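Local coordinates for protein HNH endonuclease (Geobacter metallireducens, PDB 4H9D) that nicks DNA as a manganese-dependent HNH endonuclease and binds a zinc ion, at residues 27-32 and 69-74. Sequence-based numbering, arbitrary orientation.
With ZN (zinc ion), chain D.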
ATOM      1  N   GLN A  27       6.127  30.314  15.145  1.00 52.56           N
ATOM      2  CA  GLN A  27       7.203  31.066  14.503  1.00 54.64           C
ATOM      3  C   GLN A  27       8.361  30.105  14.321  1.00 51.11           C
ATOM      4  O   GLN A  27       9.019  30.089  13.278  1.00 46.22           O
ATOM      5  CB  GLN A  27       7.660  32.219  15.402  1.00 68.38           C
ATOM      6  CG  GLN A  27       6.524  33.101  15.916  1.00 75.40           C
ATOM      7  CD  GLN A  27       5.962  34.021  14.848  1.00 81.85           C
ATOM      8  OE1 GLN A  27       5.876  33.643  13.678  1.00 80.13           O
ATOM      9  NE2 GLN A  27       5.567  35.232  15.246  1.00 82.74           N
ATOM     10  N   TRP A  28       8.587  29.312  15.365  1.00 58.66           N
ATOM     11  CA  TRP A  28       9.649  28.309  15.428  1.00 58.15           C
ATOM     12  C   TRP A  28       9.652  27.370  14.231  1.00 61.53           C
ATOM     13  O   TRP A  28      10.711  27.059  13.684  1.00 67.92           O
ATOM     14  CB  TRP A  28       9.511  27.480  16.724  1.00 46.09           C
ATOM     15  CG  TRP A  28      10.414  26.284  16.776  1.00 45.19           C
ATOM     16  CD1 TRP A  28      11.741  26.283  17.070  1.00 47.31           C
ATOM     17  CD2 TRP A  28      10.084  24.940  16.398  1.00 42.60           C
ATOM     18  NE1 TRP A  28      12.268  25.025  16.889  1.00 44.59           N
ATOM     19  CE2 TRP A  28      11.272  24.181  16.476  1.00 42.28           C
ATOM     20  CE3 TRP A  28       8.902  24.306  15.999  1.00 44.18           C
ATOM     21  CZ2 TRP A  28      11.315  22.808  16.164  1.00 40.75           C
ATOM     22  CZ3 TRP A  28       8.942  22.947  15.691  1.00 41.05           C
ATOM     23  CH2 TRP A  28      10.143  22.214  15.775  1.00 42.75           C
ATOM     24  N   TRP A  29       8.473  26.903  13.831  1.00 47.21           N
ATOM     25  CA  TRP A  29       8.387  25.993  12.692  1.00 44.10           C
ATOM     26  C   TRP A  29       8.622  26.728  11.390  1.00 36.94           C
ATOM     27  O   TRP A  29       9.351  26.252  10.525  1.00 36.17           O
ATOM     28  CB  TRP A  29       7.024  25.316  12.626  1.00 42.80           C
ATOM     29  CG  TRP A  29       6.954  24.327  11.507  1.00 42.62           C
ATOM     30  CD1 TRP A  29       6.160  24.388  10.398  1.00 38.50           C
ATOM     31  CD2 TRP A  29       7.701  23.106  11.401  1.00 42.29           C
ATOM     32  NE1 TRP A  29       6.362  23.278   9.605  1.00 42.74           N
ATOM     33  CE2 TRP A  29       7.300  22.472  10.200  1.00 42.41           C
ATOM     34  CE3 TRP A  29       8.670  22.486  12.205  1.00 43.26           C
ATOM     35  CZ2 TRP A  29       7.833  21.241   9.785  1.00 46.85           C
ATOM     36  CZ3 TRP A  29       9.202  21.270  11.792  1.00 43.21           C
ATOM     37  CH2 TRP A  29       8.779  20.657  10.590  1.00 46.17           C
ATOM     38  N   LYS A  30       7.965  27.872  11.245  1.00 43.26           N
ATOM     39  CA  LYS A  30       8.116  28.715  10.068  1.00 47.57           C
ATOM     40  C   LYS A  30       9.602  28.972   9.863  1.00 51.80           C
ATOM     41  O   LYS A  30      10.101  28.961   8.736  1.00 52.87           O
ATOM     42  CB  LYS A  30       7.408  30.050  10.282  1.00 47.76           C
ATOM     43  CG  LYS A  30       5.945  30.074   9.892  1.00 55.12           C
ATOM     44  CD  LYS A  30       5.099  29.140  10.699  1.00 57.48           C
ATOM     45  CE  LYS A  30       3.647  29.538  10.551  1.00 71.58           C
ATOM     46  NZ  LYS A  30       3.482  30.987  10.895  1.00 71.42           N
ATOM     47  N   ASN A  31      10.312  29.210  10.960  1.00 56.44           N
ATOM     48  CA  ASN A  31      11.737  29.450  10.851  1.00 56.55           C
ATOM     49  C   ASN A  31      12.450  28.223  10.315  1.00 60.63           C
ATOM     50  O   ASN A  31      13.236  28.317   9.363  1.00 62.98           O
ATOM     51  CB  ASN A  31      12.339  29.828  12.198  1.00 55.69           C
ATOM     52  CG  ASN A  31      12.745  31.275  12.251  1.00 59.59           C
ATOM     53  OD1 ASN A  31      11.890  32.164  12.341  1.00 64.67           O
ATOM     54  ND2 ASN A  31      14.054  31.533  12.169  1.00 60.26           N
ATOM     55  N   ARG A  32      12.171  27.075  10.927  1.00 46.11           N
ATOM     56  CA  ARG A  32      12.796  25.833  10.518  1.00 41.83           C
ATOM     57  C   ARG A  32      12.619  25.516   9.023  1.00 48.76           C
ATOM     58  O   ARG A  32      13.604  25.189   8.347  1.00 54.78           O
ATOM     59  CB  ARG A  32      12.270  24.675  11.359  1.00 42.29           C
ATOM     60  CG  ARG A  32      13.021  23.393  11.122  1.00 47.36           C
ATOM     61  CD  ARG A  32      13.978  23.157  12.236  1.00 50.62           C
ATOM     62  NE  ARG A  32      13.330  22.375  13.269  1.00 51.51           N
ATOM     63  CZ  ARG A  32      13.390  21.049  13.354  1.00 50.85           C
ATOM     64  NH1 ARG A  32      14.082  20.347  12.466  1.00 51.91           N
ATOM     65  NH2 ARG A  32      12.743  20.425  14.335  1.00 50.02           N
ATOM     66  N   VAL A  69       9.439  16.288  15.971  1.00 44.42           N
ATOM     67  CA  VAL A  69       8.962  16.895  14.742  1.00 47.49           C
ATOM     68  C   VAL A  69      10.172  17.299  13.912  1.00 51.49           C
ATOM     69  O   VAL A  69      11.206  17.697  14.455  1.00 57.45           O
ATOM     70  CB  VAL A  69       8.049  18.094  15.067  1.00 42.47           C
ATOM     71  CG1 VAL A  69       8.159  19.151  14.017  1.00 44.36           C
ATOM     72  CG2 VAL A  69       6.609  17.609  15.169  1.00 36.88           C
ATOM     73  N   VAL A  70      10.036  17.189  12.596  1.00 40.11           N
ATOM     74  CA  VAL A  70      11.127  17.476  11.681  1.00 35.84           C
ATOM     75  C   VAL A  70      10.593  17.825  10.274  1.00 35.51           C
ATOM     76  O   VAL A  70       9.539  17.317   9.859  1.00 38.76           O
ATOM     77  CB  VAL A  70      12.020  16.236  11.620  1.00 28.52           C
ATOM     78  CG1 VAL A  70      11.816  15.497  10.321  1.00 31.39           C
ATOM     79  CG2 VAL A  70      13.441  16.618  11.826  1.00 25.97           C
ATOM     80  N   PRO A  71      11.310  18.685   9.515  1.00 42.83           N
ATOM     81  CA  PRO A  71      10.884  19.082   8.160  1.00 44.51           C
ATOM     82  C   PRO A  71      11.289  18.038   7.135  1.00 51.65           C
ATOM     83  O   PRO A  71      12.419  17.572   7.156  1.00 48.46           O
ATOM     84  CB  PRO A  71      11.641  20.393   7.903  1.00 46.13           C
ATOM     85  CG  PRO A  71      12.391  20.696   9.205  1.00 41.43           C
ATOM     86  CD  PRO A  71      12.568  19.354   9.867  1.00 42.06           C
ATOM     87  N   ALA A  72      10.387  17.675   6.232  1.00 51.36           N
ATOM     88  CA  ALA A  72      10.734  16.688   5.218  1.00 46.79           C
ATOM     89  C   ALA A  72      10.127  17.043   3.865  1.00 50.00           C
ATOM     90  O   ALA A  72       9.051  17.639   3.795  1.00 55.54           O
ATOM     91  CB  ALA A  72      10.271  15.315   5.653  1.00 29.67           C
ATOM     92  N   CYS A  73      10.831  16.685   2.791  1.00 46.14           N
ATOM     93  CA  CYS A  73      10.361  16.944   1.426  1.00 49.12           C
ATOM     94  C   CYS A  73       9.385  15.844   1.009  1.00 55.07           C
ATOM     95  O   CYS A  73       9.360  14.761   1.596  1.00 50.31           O
ATOM     96  CB  CYS A  73      11.535  16.978   0.445  1.00 49.62           C
ATOM     97  SG  CYS A  73      12.213  15.344   0.002  1.00 58.38           S
ATOM     98  N   LYS A  74       8.582  16.129  -0.009  1.00 71.53           N
ATOM     99  CA  LYS A  74       7.585  15.187  -0.511  1.00 74.20           C
ATOM    100  C   LYS A  74       8.062  13.727  -0.584  1.00 72.83           C
ATOM    101  O   LYS A  74       7.515  12.847   0.088  1.00 69.66           O
ATOM    102  CB  LYS A  74       7.109  15.678  -1.886  1.00 84.90           C
ATOM    103  CG  LYS A  74       6.149  14.768  -2.637  1.00 90.14           C
ATOM    104  CD  LYS A  74       5.577  15.486  -3.858  1.00 95.63           C
ATOM    105  CE  LYS A  74       6.676  16.086  -4.740  1.00 99.02           C
ATOM    106  NZ  LYS A  74       6.134  16.894  -5.875  1.00103.53           N
TER
HETATM  107 ZN    ZN D 201      14.211  14.708   1.430  1.00 51.95          ZN
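Two tryptophans and an arginine of helix 27-34 reach across to strand 69-73; the axes of segments 27-32 and 69-73 approach to 9.5 Å, with 36° between their directions. The apolar part is led by W29, its CG anti to the backbone N (chi1 -177°), so that the six-membered end of the indole meets the strand. W29 CZ3 touches V69 CG1 at 3.2 Å, while W29 CH2 lies 3.4 Å from V70 C, at the ring edge. Tryptophan suits this buried place because its long, flat side chain bridges helix and strand. V69, branched and directed toward the helix, also offers CG1 to the ring edge of W28, more loosely.

Strands 50-54 and 69-73 form the antiparallel hairpin of the HNH (His-Me finger) fold, and helix 74-82 follows directly. C73, at its N-cap, supplies a sulfur ligand, SG, to zinc, with C38, C41 and C76 completing the site.

The polar link belongs to R32. Bent at chi2 and chi3, it crosses P71, a compact apolar ring also touching W29, at about a right angle. R32 CG lies 3.4 Å from P71 CG, and R32 NH1 meets P71 CD. R32 NH2 hydrogen-bonds V69 O at 3.1 Å from above the carbonyl plane, a bent bond (135° at the hydrogen).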